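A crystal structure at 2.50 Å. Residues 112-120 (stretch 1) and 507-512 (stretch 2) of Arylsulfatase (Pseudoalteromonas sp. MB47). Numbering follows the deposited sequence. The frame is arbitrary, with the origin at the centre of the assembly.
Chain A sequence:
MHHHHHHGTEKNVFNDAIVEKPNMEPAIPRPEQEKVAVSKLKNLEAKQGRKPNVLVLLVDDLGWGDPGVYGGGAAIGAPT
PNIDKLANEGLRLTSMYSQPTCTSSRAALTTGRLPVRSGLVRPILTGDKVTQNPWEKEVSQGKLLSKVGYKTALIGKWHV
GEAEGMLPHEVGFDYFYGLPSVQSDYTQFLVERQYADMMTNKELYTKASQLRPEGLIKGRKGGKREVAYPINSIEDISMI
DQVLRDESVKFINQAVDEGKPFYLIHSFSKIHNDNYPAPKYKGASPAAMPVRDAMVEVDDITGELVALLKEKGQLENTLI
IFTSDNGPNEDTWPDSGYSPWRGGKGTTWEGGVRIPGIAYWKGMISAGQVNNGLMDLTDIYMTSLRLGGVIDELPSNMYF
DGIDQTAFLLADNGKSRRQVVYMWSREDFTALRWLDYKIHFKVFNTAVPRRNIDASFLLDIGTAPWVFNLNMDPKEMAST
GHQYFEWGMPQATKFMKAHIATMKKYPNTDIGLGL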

# COMPACT_ATOMS: atom_id res chain seq x y z
N GLY A 112 19.83 -34.16 -12.12
CA GLY A 112 20.45 -33.28 -13.08
C GLY A 112 19.48 -32.51 -13.94
O GLY A 112 19.87 -31.98 -14.99
N ARG A 113 18.22 -32.42 -13.53
CA ARG A 113 17.16 -31.95 -14.40
C ARG A 113 16.21 -31.04 -13.64
O ARG A 113 15.77 -31.37 -12.53
CB ARG A 113 16.39 -33.13 -14.99
CG ARG A 113 17.01 -33.68 -16.25
CD ARG A 113 16.70 -35.15 -16.46
NE ARG A 113 15.27 -35.44 -16.52
CZ ARG A 113 14.50 -35.19 -17.57
NH1 ARG A 113 15.00 -34.62 -18.65
NH2 ARG A 113 13.21 -35.51 -17.53
N LEU A 114 15.91 -29.88 -14.22
CA LEU A 114 14.86 -29.03 -13.69
C LEU A 114 13.60 -29.87 -13.49
O LEU A 114 13.24 -30.67 -14.37
CB LEU A 114 14.60 -27.86 -14.63
CG LEU A 114 15.70 -26.80 -14.67
CD1 LEU A 114 15.51 -25.87 -15.85
CD2 LEU A 114 15.74 -26.02 -13.36
N PRO A 115 12.90 -29.72 -12.36
CA PRO A 115 11.78 -30.63 -12.08
C PRO A 115 10.61 -30.50 -13.04
O PRO A 115 9.77 -31.41 -13.09
CB PRO A 115 11.37 -30.26 -10.64
CG PRO A 115 11.95 -28.92 -10.40
CD PRO A 115 13.18 -28.80 -11.24
N VAL A 116 10.51 -29.41 -13.80
CA VAL A 116 9.43 -29.31 -14.77
C VAL A 116 9.61 -30.36 -15.87
O VAL A 116 8.62 -30.81 -16.47
CB VAL A 116 9.35 -27.89 -15.35
CG1 VAL A 116 10.57 -27.58 -16.22
CG2 VAL A 116 8.06 -27.72 -16.14
N ARG A 117 10.85 -30.77 -16.14
CA ARG A 117 11.07 -31.81 -17.14
C ARG A 117 10.65 -33.18 -16.62
O ARG A 117 10.08 -33.99 -17.36
CB ARG A 117 12.54 -31.85 -17.55
CG ARG A 117 13.11 -30.52 -18.03
CD ARG A 117 14.47 -30.73 -18.67
NE ARG A 117 15.18 -29.47 -18.92
CZ ARG A 117 15.05 -28.73 -20.01
NH1 ARG A 117 14.23 -29.11 -20.98
NH2 ARG A 117 15.74 -27.61 -20.14
N SER A 118 10.93 -33.45 -15.34
CA SER A 118 10.70 -34.77 -14.77
C SER A 118 9.28 -34.96 -14.25
O SER A 118 8.79 -36.09 -14.20
CB SER A 118 11.69 -35.03 -13.63
OG SER A 118 11.47 -34.13 -12.56
N GLY A 119 8.61 -33.88 -13.87
CA GLY A 119 7.34 -33.97 -13.19
C GLY A 119 7.43 -33.94 -11.69
O GLY A 119 6.40 -34.00 -11.01
N LEU A 120 8.64 -33.85 -11.14
CA LEU A 120 8.87 -33.88 -9.70
C LEU A 120 8.78 -32.47 -9.10
O LEU A 120 9.70 -32.00 -8.43
CB LEU A 120 10.21 -34.52 -9.40
CG LEU A 120 10.38 -35.95 -9.94
CD1 LEU A 120 11.82 -36.43 -9.81
CD2 LEU A 120 9.43 -36.90 -9.21
N PRO A 507 10.41 -33.31 -24.89
CA PRO A 507 9.15 -33.06 -24.18
C PRO A 507 9.28 -33.29 -22.68
O PRO A 507 9.98 -34.20 -22.22
CB PRO A 507 8.18 -34.07 -24.81
CG PRO A 507 8.77 -34.39 -26.13
CD PRO A 507 10.26 -34.33 -25.95
N ASN A 508 8.60 -32.44 -21.92
CA ASN A 508 8.53 -32.61 -20.47
C ASN A 508 7.62 -33.79 -20.13
O ASN A 508 6.77 -34.21 -20.92
CB ASN A 508 8.01 -31.34 -19.80
CG ASN A 508 8.98 -30.17 -19.92
OD1 ASN A 508 10.19 -30.36 -20.09
ND2 ASN A 508 8.46 -28.96 -19.81
N THR A 509 7.80 -34.31 -18.92
CA THR A 509 7.02 -35.45 -18.47
C THR A 509 5.68 -35.00 -17.92
O THR A 509 5.61 -34.08 -17.09
CB THR A 509 7.79 -36.23 -17.39
OG1 THR A 509 8.99 -36.77 -17.95
CG2 THR A 509 6.93 -37.35 -16.83
N ASP A 510 4.61 -35.65 -18.37
CA ASP A 510 3.26 -35.45 -17.84
C ASP A 510 2.91 -36.70 -17.04
O ASP A 510 2.75 -37.79 -17.61
CB ASP A 510 2.26 -35.21 -18.96
CG ASP A 510 0.87 -34.87 -18.44
OD1 ASP A 510 0.69 -34.81 -17.20
OD2 ASP A 510 -0.05 -34.68 -19.27
N ILE A 511 2.79 -36.56 -15.72
CA ILE A 511 2.54 -37.71 -14.86
C ILE A 511 1.05 -37.96 -14.63
O ILE A 511 0.67 -39.07 -14.23
CB ILE A 511 3.26 -37.56 -13.51
CG1 ILE A 511 2.69 -36.40 -12.70
CG2 ILE A 511 4.76 -37.35 -13.74
CD1 ILE A 511 3.18 -36.35 -11.26
N GLY A 512 0.20 -36.96 -14.85
CA GLY A 512 -1.23 -37.11 -14.67
C GLY A 512 -1.62 -37.58 -13.28
O GLY A 512 -1.80 -36.77 -12.37
O HOH W 1 11.13 -35.62 -19.85
O HOH W 2 12.38 -31.43 -21.12

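The contact is small, burying 289 Å² over both sides; stretch 1 offers mostly backbone, much of it carbonyl oxygen, and stretch 2 meets it with side chains and one backbone NH. Stretch 1 makes a short, weakly bonded helical turn at about 115-118, and stretch 2, without regular helix or strand, lies against V116 to G119. The two backbones come closest at R117 and N508, whose CA atoms are 4.3 Å apart; touching residues are at least 390 positions apart in sequence.

P507 adds almost no packing surface, yet its carbonyl is useful. P507 O lies 3.0 Å from water 1, which is also 3.1 Å from R113 NH2 and accepts a hydrogen bond from it, so a water fills the gap between a guanidinium and the incoming chain.

The CA-to-CB bond of N508 points sideways to stretch 1. Its CB sits 3.4 Å from V116 O, and its amide lies against V116 and R117, with ND2 3.9 Å from V116 CG2 and OD1 3.4 Å from R117 CA. The charged group of R117 is joined to this amide through solvent: water 2 accepts from R117 NH1 at 3.0 Å and donates to N508 OD1 at 2.6 Å. The CA-to-CB bond of R117 points away overall, yet CB still touches N508, and R117 CG lies 3.6 Å from N508 OD1.

T509 supplies the central rule. Its backbone and side chain converge on one carbonyl: T509 N donates to R117 O at 2.8 Å with an angle of 153°, and T509 OG1 donates to the same R117 O at 3.0 Å. With chi1 at -64° (m), the hydroxyl is placed beside its own amide, so one residue makes a two-pronged grip on a single acceptor. T509 CB also packs 3.3 Å from S118 O.

D510 points away and makes no contact across the interface; instead its OD1 accepts from G512 N at 3.2 Å, tying down the local chain.

I511 turns back toward stretch 1 and closes the contact with hydrocarbon, its CD1 4.0 Å from G119 O and its CG2 4.2 Å from S118 O. Here glycine is required twice over. G119 leaves the helix with phi of 93°, where a CB would be jammed against the preceding carbonyl, and that CB would also stand 2.8 Å from I511 CG2, a clash. The turn is held from within by G119 N donating to P115 O at 2.8 Å, while the bare CA of G119 leaves the isoleucine room to approach.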